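Long-range contacts in putative transcriptional regulator protein, LacI family (PDB 3MIZ), which probably binds cis-regulatory DNA as a transcription factor of the LacI family, most likely acting as a repressor: residues A[56-67]-A[86-95]; A[244-252]-A[280-290]. All blocks are in the same frame, centred on the assembly; numbering follows the deposited sequence.

Two contacts on opposite sides of the chain's centre, one far out in the N-terminal domain and one nearer the middle, illustrate how a two-domain fold is tied together. From the N terminus, interaction 1 comes first: it holds helix 56-68 to the loop leading into strand 95-97, closing a short excursion through strands 73-78 and 81-83. The chain then builds the five-stranded sheet of the other domain. Only afterwards does interaction 2 close a loop containing helix 253-268, pairing strand 248-250 with strand 277-285 in the three-stranded sheet that also contains 110-113, where the chain crosses between the domains. The contacts run in series; the centres of interactions 1 and 2 lie about 37 Å apart.

Interaction 1: residues A[56-67]-A[86-95]; sequences SEREVEIWKMFQ and PESGDVSIPT
Trp-63 lays one face of its indole against Ser-88, the first residue of a type II' turn, whose CB sits over the five-membered ring, 3.4 Å from its centroid and 10° off the normal, a CH-pi contact. The indole's CG lies anti to its own carbonyl carbon (chi1 -78°), which swings the ring out from helix 56-68 toward the loop. At the far edge of the six-membered ring, in its plane, Thr-95 OG1 approaches Trp-63 CH2 at 3.4 Å; that hydroxyl donates to Ile-93 O. The ring's N-H is taken by Glu-59, one helical turn earlier: Trp-63 NE1 reaches Glu-59 OE2 at 3.0 Å, within the indole plane and on the anti lone pair. Glu-59 is fully extended, CG anti to the backbone N (chi1 -176°), and the same OE2 accepts Glu-87 N at 2.7 Å from above the carboxylate plane. Two donors from different directions thus hold the carboxylate, which in turn helps fix the rotation of the indole. Pro-86 CB adds an apolar touch to Trp-63 CZ2. Beyond the ring, Val-91 packs its CB 4.0 Å from Trp-63 CB, and Ile-93 sends CD1 to Phe-66 CB at 4.2 Å. Trp-63 also touches Val-74 and Tyr-76 of strand 73-78, placing the contact where a helix packs on the parallel sheet, as in the periplasmic-binding-protein-like fold of LacI-family regulators.

Interaction 2: residues A[244-252]-A[280-290]; sequences PELTTAALP and VSCKLVERSSA
Arg-287 reaches across to Leu-246, its NH1 giving a hydrogen bond of 3.0 Å to Leu-246 O that runs nearly along the C=O axis and within the guanidinium plane. NH1 also forms a salt bridge to Asp-234, while Val-285 CG1 lies over the centre of one guanidinium face, 3.4 Å above it. The backbone N of Arg-287 is satisfied separately, by Thr-247 OG1 at 2.8 Å. Replacing Arg-287 by an alanine would probably leave Leu-246 O without this donor and Asp-234 without its charged mate. Thr-247 N donates to Ser-289 OG at 2.8 Å, almost straight at 176°; that hydroxyl is also hydrogen-bonded to Ile-229 O. Glu-245 O accepts Ser-288 N at 3.1 Å, and a water joins Glu-245 N to Ser-288 OG. Farther along, Thr-248 and Val-285 exchange both backbone bonds, Val-285 N to Thr-248 O being 2.7 Å. Ala-250 N donates to Lys-283 O at 2.8 Å; the return bond is weak, and a water bridges Ala-250 O and Lys-283 N. Thr-248 OG1 turns instead to Asp-206. The result is an antiparallel strand pair continued by side-chain and water bonds, in keeping with the interdomain crossover strands of the periplasmic-binding-protein-like fold.

Interaction 1: residues A[56-67]-A[86-95]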
loop_
_atom_site.group_PDB
_atom_site.type_symbol
_atom_site.label_atom_id
_atom_site.label_comp_id
_atom_site.label_asym_id
_atom_site.label_seq_id
_atom_site.Cartn_x
_atom_site.Cartn_y
_atom_site.Cartn_z
ATOM N N SER A 56 -16.083 -15.350 8.731
ATOM C CA SER A 56 -16.012 -16.236 9.889
ATOM C C SER A 56 -15.868 -17.678 9.433
ATOM O O SER A 56 -15.110 -18.455 10.020
ATOM C CB SER A 56 -17.275 -16.106 10.751
ATOM O OG SER A 56 -17.287 -14.879 11.455
ATOM N N GLU A 57 -16.608 -18.031 8.385
ATOM C CA GLU A 57 -16.574 -19.378 7.836
ATOM C C GLU A 57 -15.167 -19.760 7.393
ATOM O O GLU A 57 -14.628 -20.778 7.826
ATOM C CB GLU A 57 -17.530 -19.484 6.642
ATOM C CG GLU A 57 -19.000 -19.377 7.009
ATOM C CD GLU A 57 -19.301 -18.159 7.850
ATOM O OE1 GLU A 57 -19.111 -17.023 7.360
ATOM O OE2 GLU A 57 -19.724 -18.340 9.011
ATOM N N ARG A 58 -14.581 -18.944 6.522
ATOM C CA ARG A 58 -13.238 -19.221 6.032
ATOM C C ARG A 58 -12.226 -19.215 7.170
ATOM O O ARG A 58 -11.268 -19.982 7.145
ATOM C CB ARG A 58 -12.822 -18.195 4.975
ATOM C CG ARG A 58 -13.746 -18.105 3.782
ATOM C CD ARG A 58 -13.045 -17.437 2.610
ATOM N NE ARG A 58 -14.008 -16.900 1.660
ATOM C CZ ARG A 58 -14.387 -15.627 1.619
ATOM N NH1 ARG A 58 -13.878 -14.748 2.471
ATOM N NH2 ARG A 58 -15.287 -15.235 0.728
ATOM N N GLU A 59 -12.431 -18.352 8.166
ATOM C CA GLU A 59 -11.508 -18.296 9.295
ATOM C C GLU A 59 -11.478 -19.619 10.044
ATOM O O GLU A 59 -10.412 -20.135 10.377
ATOM C CB GLU A 59 -11.888 -17.191 10.292
ATOM C CG GLU A 59 -10.856 -17.068 11.418
ATOM C CD GLU A 59 -11.199 -16.014 12.452
ATOM O OE1 GLU A 59 -11.992 -15.101 12.146
ATOM O OE2 GLU A 59 -10.657 -16.090 13.572
ATOM N N VAL A 60 -12.657 -20.162 10.324
ATOM C CA VAL A 60 -12.736 -21.427 11.039
ATOM C C VAL A 60 -11.901 -22.467 10.308
ATOM O O VAL A 60 -11.108 -23.190 10.913
ATOM C CB VAL A 60 -14.194 -21.919 11.135
ATOM C CG1 VAL A 60 -14.243 -23.289 11.811
ATOM C CG2 VAL A 60 -15.025 -20.910 11.920
ATOM N N GLU A 61 -12.094 -22.528 8.996
ATOM C CA GLU A 61 -11.378 -23.459 8.135
ATOM C C GLU A 61 -9.868 -23.205 8.171
ATOM O O GLU A 61 -9.068 -24.143 8.097
ATOM C CB GLU A 61 -11.916 -23.325 6.704
ATOM C CG GLU A 61 -11.059 -23.939 5.615
ATOM C CD GLU A 61 -11.712 -23.825 4.245
ATOM O OE1 GLU A 61 -12.182 -22.719 3.899
ATOM O OE2 GLU A 61 -11.752 -24.838 3.509
ATOM N N ILE A 62 -9.475 -21.940 8.289
ATOM C CA ILE A 62 -8.053 -21.606 8.333
ATOM C C ILE A 62 -7.394 -22.097 9.613
ATOM O O ILE A 62 -6.262 -22.570 9.583
ATOM C CB ILE A 62 -7.826 -20.091 8.181
ATOM C CG1 ILE A 62 -8.154 -19.676 6.743
ATOM C CG2 ILE A 62 -6.376 -19.735 8.537
ATOM C CD1 ILE A 62 -8.107 -18.187 6.492
ATOM N N TRP A 63 -8.094 -21.985 10.737
ATOM C CA TRP A 63 -7.543 -22.458 12.001
ATOM C C TRP A 63 -7.348 -23.970 11.920
ATOM O O TRP A 63 -6.343 -24.514 12.391
ATOM C CB TRP A 63 -8.483 -22.136 13.161
ATOM C CG TRP A 63 -8.422 -20.711 13.617
ATOM C CD1 TRP A 63 -9.263 -19.692 13.264
ATOM C CD2 TRP A 63 -7.469 -20.152 14.527
ATOM N NE1 TRP A 63 -8.890 -18.528 13.908
ATOM C CE2 TRP A 63 -7.795 -18.786 14.691
ATOM C CE3 TRP A 63 -6.371 -20.676 15.225
ATOM C CZ2 TRP A 63 -7.063 -17.936 15.524
ATOM C CZ3 TRP A 63 -5.640 -19.826 16.057
ATOM C CH2 TRP A 63 -5.992 -18.471 16.198
ATOM N N LYS A 64 -8.332 -24.636 11.320
ATOM C CA LYS A 64 -8.302 -26.081 11.149
ATOM C C LYS A 64 -7.082 -26.432 10.298
ATOM O O LYS A 64 -6.345 -27.368 10.605
ATOM C CB LYS A 64 -9.590 -26.537 10.457
ATOM C CG LYS A 64 -10.061 -27.918 10.846
ATOM C CD LYS A 64 -11.491 -28.164 10.372
ATOM C CE LYS A 64 -12.481 -27.177 10.993
ATOM N NZ LYS A 64 -12.518 -27.262 12.483
HETATM N N MSE A 65 -6.873 -25.671 9.230
HETATM C CA MSE A 65 -5.730 -25.890 8.349
HETATM C C MSE A 65 -4.414 -25.751 9.107
HETATM O O MSE A 65 -3.505 -26.567 8.941
HETATM C CB MSE A 65 -5.747 -24.897 7.184
HETATM C CG MSE A 65 -4.398 -24.755 6.472
HETATM SE SE MSE A 65 -4.552 -23.823 4.793
HETATM C CE MSE A 65 -5.294 -25.293 3.785
ATOM N N PHE A 66 -4.301 -24.713 9.932
ATOM C CA PHE A 66 -3.070 -24.512 10.685
ATOM C C PHE A 66 -2.796 -25.641 11.669
ATOM O O PHE A 66 -1.647 -26.048 11.845
ATOM C CB PHE A 66 -3.081 -23.162 11.412
ATOM C CG PHE A 66 -2.684 -22.002 10.535
ATOM C CD1 PHE A 66 -1.780 -22.182 9.491
ATOM C CD2 PHE A 66 -3.187 -20.727 10.765
ATOM C CE1 PHE A 66 -1.380 -21.110 8.689
ATOM C CE2 PHE A 66 -2.790 -19.649 9.966
ATOM C CZ PHE A 66 -1.891 -19.841 8.930
ATOM N N GLN A 67 -3.841 -26.151 12.311
ATOM C CA GLN A 67 -3.657 -27.247 13.252
ATOM C C GLN A 67 -3.115 -28.437 12.470
ATOM O O GLN A 67 -2.142 -29.067 12.875
ATOM C CB GLN A 67 -4.980 -27.632 13.920
ATOM C CG GLN A 67 -4.831 -28.748 14.959
ATOM C CD GLN A 67 -6.139 -29.086 15.650
ATOM O OE1 GLN A 67 -7.093 -29.531 15.011
ATOM N NE2 GLN A 67 -6.191 -28.873 16.960
ATOM N N PRO A 86 -11.362 -14.230 17.987
ATOM C CA PRO A 86 -11.096 -15.052 16.802
ATOM C C PRO A 86 -12.130 -16.180 16.731
ATOM O O PRO A 86 -12.645 -16.618 17.758
ATOM C CB PRO A 86 -9.689 -15.591 17.055
ATOM C CG PRO A 86 -9.056 -14.524 17.931
ATOM C CD PRO A 86 -10.191 -14.170 18.877
ATOM N N GLU A 87 -12.438 -16.623 15.517
ATOM C CA GLU A 87 -13.382 -17.718 15.298
ATOM C C GLU A 87 -12.566 -18.963 14.946
ATOM O O GLU A 87 -12.412 -19.296 13.772
ATOM C CB GLU A 87 -14.326 -17.369 14.145
ATOM C CG GLU A 87 -15.409 -16.372 14.514
ATOM C CD GLU A 87 -16.446 -16.977 15.443
ATOM O OE1 GLU A 87 -17.156 -17.908 15.002
ATOM O OE2 GLU A 87 -16.544 -16.533 16.611
ATOM N N SER A 88 -12.048 -19.637 15.969
ATOM C CA SER A 88 -11.216 -20.826 15.786
ATOM C C SER A 88 -11.923 -22.175 15.942
ATOM O O SER A 88 -11.276 -23.225 15.919
ATOM C CB SER A 88 -10.037 -20.776 16.754
ATOM O OG SER A 88 -10.494 -20.632 18.087
ATOM N N GLY A 89 -13.240 -22.160 16.101
ATOM C CA GLY A 89 -13.949 -23.417 16.266
ATOM C C GLY A 89 -13.418 -24.173 17.471
ATOM O O GLY A 89 -13.416 -23.642 18.578
ATOM N N ASP A 90 -12.952 -25.401 17.260
ATOM C CA ASP A 90 -12.426 -26.218 18.354
ATOM C C ASP A 90 -10.902 -26.243 18.420
ATOM O O ASP A 90 -10.326 -26.922 19.271
ATOM C CB ASP A 90 -12.935 -27.658 18.235
ATOM C CG ASP A 90 -14.425 -27.764 18.439
ATOM O OD1 ASP A 90 -14.912 -27.257 19.471
ATOM O OD2 ASP A 90 -15.107 -28.357 17.573
ATOM N N VAL A 91 -10.256 -25.504 17.525
ATOM C CA VAL A 91 -8.800 -25.457 17.478
ATOM C C VAL A 91 -8.173 -24.664 18.621
ATOM O O VAL A 91 -8.637 -23.580 18.982
ATOM C CB VAL A 91 -8.311 -24.864 16.135
ATOM C CG1 VAL A 91 -6.800 -24.715 16.148
ATOM C CG2 VAL A 91 -8.743 -25.762 14.989
ATOM N N SER A 92 -7.103 -25.222 19.176
ATOM C CA SER A 92 -6.370 -24.602 20.266
ATOM C C SER A 92 -4.892 -24.516 19.899
ATOM O O SER A 92 -4.198 -25.532 19.832
ATOM C CB SER A 92 -6.531 -25.421 21.548
ATOM O OG SER A 92 -5.677 -24.933 22.568
ATOM N N ILE A 93 -4.418 -23.298 19.654
ATOM C CA ILE A 93 -3.021 -23.065 19.298
ATOM C C ILE A 93 -2.584 -21.778 19.987
ATOM O O ILE A 93 -3.355 -20.818 20.035
ATOM C CB ILE A 93 -2.852 -22.857 17.773
ATOM C CG1 ILE A 93 -3.373 -24.076 17.009
ATOM C CG2 ILE A 93 -1.383 -22.596 17.447
ATOM C CD1 ILE A 93 -3.272 -23.941 15.497
ATOM N N PRO A 94 -1.356 -21.741 20.537
ATOM C CA PRO A 94 -0.890 -20.517 21.206
ATOM C C PRO A 94 -1.089 -19.356 20.235
ATOM O O PRO A 94 -0.661 -19.431 19.080
ATOM C CB PRO A 94 0.583 -20.807 21.464
ATOM C CG PRO A 94 0.576 -22.288 21.737
ATOM C CD PRO A 94 -0.356 -22.819 20.657
ATOM N N THR A 95 -1.727 -18.290 20.711
ATOM C CA THR A 95 -2.026 -17.143 19.862
ATOM C C THR A 95 -1.816 -15.785 20.527
ATOM O O THR A 95 -2.093 -15.610 21.710
ATOM C CB THR A 95 -3.493 -17.210 19.399
ATOM O OG1 THR A 95 -3.702 -18.417 18.655
ATOM C CG2 THR A 95 -3.852 -16.012 18.530
#

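Interaction 2: residues A[244-252]-A[280-290]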
loop_
_atom_site.group_PDB
_atom_site.type_symbol
_atom_site.label_atom_id
_atom_site.label_comp_id
_atom_site.label_asym_id
_atom_site.label_seq_id
_atom_site.Cartn_x
_atom_site.Cartn_y
_atom_site.Cartn_z
ATOM N N PRO A 244 5.296 20.438 1.661
ATOM C CA PRO A 244 6.306 20.045 2.653
ATOM C C PRO A 244 6.057 18.674 3.270
ATOM O O PRO A 244 4.921 18.178 3.284
ATOM C CB PRO A 244 6.208 21.155 3.693
ATOM C CG PRO A 244 4.744 21.477 3.676
ATOM C CD PRO A 244 4.439 21.516 2.188
ATOM N N GLU A 245 7.130 18.064 3.772
ATOM C CA GLU A 245 7.053 16.755 4.414
ATOM C C GLU A 245 6.004 16.829 5.526
ATOM O O GLU A 245 6.022 17.747 6.340
ATOM C CB GLU A 245 8.416 16.381 5.003
ATOM C CG GLU A 245 9.487 16.092 3.970
ATOM C CD GLU A 245 9.222 14.811 3.201
ATOM O OE1 GLU A 245 8.188 14.736 2.504
ATOM O OE2 GLU A 245 10.050 13.874 3.297
ATOM N N LEU A 246 5.113 15.844 5.558
ATOM C CA LEU A 246 4.015 15.796 6.529
ATOM C C LEU A 246 4.350 15.402 7.967
ATOM O O LEU A 246 4.884 14.318 8.224
ATOM C CB LEU A 246 2.931 14.851 6.006
ATOM C CG LEU A 246 1.604 14.779 6.764
ATOM C CD1 LEU A 246 0.867 16.109 6.667
ATOM C CD2 LEU A 246 0.754 13.670 6.167
ATOM N N THR A 247 4.021 16.285 8.903
ATOM C CA THR A 247 4.235 16.008 10.318
ATOM C C THR A 247 3.081 15.082 10.703
ATOM O O THR A 247 1.925 15.364 10.393
ATOM C CB THR A 247 4.214 17.304 11.123
ATOM O OG1 THR A 247 5.408 18.048 10.820
ATOM C CG2 THR A 247 4.154 17.016 12.620
ATOM N N THR A 248 3.387 13.980 11.380
ATOM C CA THR A 248 2.340 13.008 11.691
ATOM C C THR A 248 2.627 12.217 12.964
ATOM O O THR A 248 3.578 12.504 13.692
ATOM C CB THR A 248 2.203 12.032 10.476
ATOM O OG1 THR A 248 1.051 11.194 10.620
ATOM C CG2 THR A 248 3.444 11.154 10.365
ATOM N N ALA A 249 1.773 11.230 13.230
ATOM C CA ALA A 249 1.924 10.345 14.380
ATOM C C ALA A 249 2.120 8.973 13.749
ATOM O O ALA A 249 1.265 8.499 12.995
ATOM C CB ALA A 249 0.664 10.370 15.239
ATOM N N ALA A 250 3.247 8.338 14.039
ATOM C CA ALA A 250 3.536 7.049 13.441
ATOM C C ALA A 250 2.922 5.878 14.179
ATOM O O ALA A 250 3.142 5.702 15.376
ATOM C CB ALA A 250 5.037 6.848 13.346
ATOM N N LEU A 251 2.142 5.078 13.465
ATOM C CA LEU A 251 1.572 3.891 14.085
ATOM C C LEU A 251 2.796 2.984 14.145
ATOM O O LEU A 251 3.491 2.813 13.139
ATOM C CB LEU A 251 0.491 3.282 13.192
ATOM C CG LEU A 251 -0.892 3.940 13.189
ATOM C CD1 LEU A 251 -1.742 3.307 12.087
ATOM C CD2 LEU A 251 -1.558 3.762 14.549
ATOM N N PRO A 252 3.096 2.417 15.327
ATOM C CA PRO A 252 4.248 1.533 15.525
ATOM C C PRO A 252 4.049 0.116 14.972
ATOM O O PRO A 252 4.299 -0.874 15.660
ATOM C CB PRO A 252 4.418 1.548 17.044
ATOM C CG PRO A 252 2.997 1.578 17.510
ATOM C CD PRO A 252 2.364 2.615 16.595
ATOM N N VAL A 280 1.154 0.084 22.695
ATOM C CA VAL A 280 2.383 0.769 22.306
ATOM C C VAL A 280 2.102 2.178 21.787
ATOM O O VAL A 280 1.235 2.381 20.943
ATOM C CB VAL A 280 3.135 -0.035 21.223
ATOM C CG1 VAL A 280 4.410 0.697 20.814
ATOM C CG2 VAL A 280 3.455 -1.430 21.743
ATOM N N SER A 281 2.849 3.151 22.297
ATOM C CA SER A 281 2.668 4.541 21.902
ATOM C C SER A 281 2.959 4.821 20.429
ATOM O O SER A 281 3.682 4.079 19.767
ATOM C CB SER A 281 3.560 5.438 22.766
ATOM O OG SER A 281 4.926 5.092 22.600
ATOM N N CYS A 282 2.368 5.899 19.926
ATOM C CA CYS A 282 2.580 6.338 18.552
ATOM C C CYS A 282 3.571 7.491 18.645
ATOM O O CYS A 282 3.367 8.425 19.414
ATOM C CB CYS A 282 1.272 6.833 17.938
ATOM S SG CYS A 282 0.032 5.537 17.712
ATOM N N LYS A 283 4.646 7.418 17.871
ATOM C CA LYS A 283 5.665 8.460 17.892
ATOM C C LYS A 283 5.308 9.659 17.031
ATOM O O LYS A 283 4.968 9.511 15.862
ATOM C CB LYS A 283 7.006 7.891 17.418
ATOM C CG LYS A 283 7.599 6.835 18.334
ATOM C CD LYS A 283 8.888 6.263 17.756
ATOM C CE LYS A 283 9.518 5.242 18.693
ATOM N NZ LYS A 283 10.729 4.614 18.095
ATOM N N LEU A 284 5.376 10.853 17.609
ATOM C CA LEU A 284 5.096 12.055 16.843
ATOM C C LEU A 284 6.319 12.281 15.959
ATOM O O LEU A 284 7.439 12.379 16.457
ATOM C CB LEU A 284 4.877 13.243 17.777
ATOM C CG LEU A 284 4.619 14.614 17.152
ATOM C CD1 LEU A 284 3.706 14.491 15.954
ATOM C CD2 LEU A 284 4.010 15.527 18.204
ATOM N N VAL A 285 6.103 12.331 14.649
ATOM C CA VAL A 285 7.195 12.539 13.701
ATOM C C VAL A 285 7.097 13.968 13.200
ATOM O O VAL A 285 6.242 14.290 12.374
ATOM C CB VAL A 285 7.089 11.577 12.501
ATOM C CG1 VAL A 285 8.252 11.807 11.540
ATOM C CG2 VAL A 285 7.076 10.136 12.994
ATOM N N GLU A 286 7.976 14.826 13.705
ATOM C CA GLU A 286 7.957 16.222 13.311
ATOM C C GLU A 286 8.683 16.465 12.001
ATOM O O GLU A 286 9.875 16.170 11.867
ATOM C CB GLU A 286 8.560 17.086 14.417
ATOM C CG GLU A 286 8.588 18.561 14.083
ATOM C CD GLU A 286 8.775 19.427 15.304
ATOM O OE1 GLU A 286 9.492 18.992 16.231
ATOM O OE2 GLU A 286 8.214 20.544 15.330
ATOM N N ARG A 287 7.948 16.982 11.026
ATOM C CA ARG A 287 8.513 17.284 9.722
ATOM C C ARG A 287 8.329 18.790 9.489
ATOM O O ARG A 287 8.640 19.571 10.384
ATOM C CB ARG A 287 7.845 16.411 8.641
ATOM C CG ARG A 287 8.102 14.897 8.862
ATOM C CD ARG A 287 8.111 14.081 7.569
ATOM N NE ARG A 287 8.577 12.699 7.749
ATOM C CZ ARG A 287 7.799 11.668 8.095
ATOM N NH1 ARG A 287 6.506 11.844 8.306
ATOM N NH2 ARG A 287 8.313 10.452 8.223
ATOM N N SER A 288 7.817 19.224 8.341
ATOM C CA SER A 288 7.680 20.670 8.129
ATOM C C SER A 288 6.346 21.195 7.598
ATOM O O SER A 288 6.275 22.314 7.080
ATOM C CB SER A 288 8.812 21.158 7.219
ATOM O OG SER A 288 8.845 20.409 6.017
ATOM N N SER A 289 5.285 20.410 7.757
ATOM C CA SER A 289 3.961 20.805 7.280
ATOM C C SER A 289 3.206 21.687 8.270
ATOM O O SER A 289 2.075 22.097 8.007
ATOM C CB SER A 289 3.123 19.561 6.995
ATOM O OG SER A 289 2.976 18.803 8.180
ATOM N N ALA A 290 3.813 21.959 9.419
ATOM C CA ALA A 290 3.176 22.811 10.418
ATOM C C ALA A 290 4.101 23.959 10.840
ATOM O O ALA A 290 5.317 23.790 10.932
ATOM C CB ALA A 290 2.779 21.989 11.633
HETATM O O HOH W 1 9.745 19.201 3.360
HETATM O O HOH W 2 5.797 20.510 11.354
HETATM O O HOH W 3 5.379 4.824 16.588
#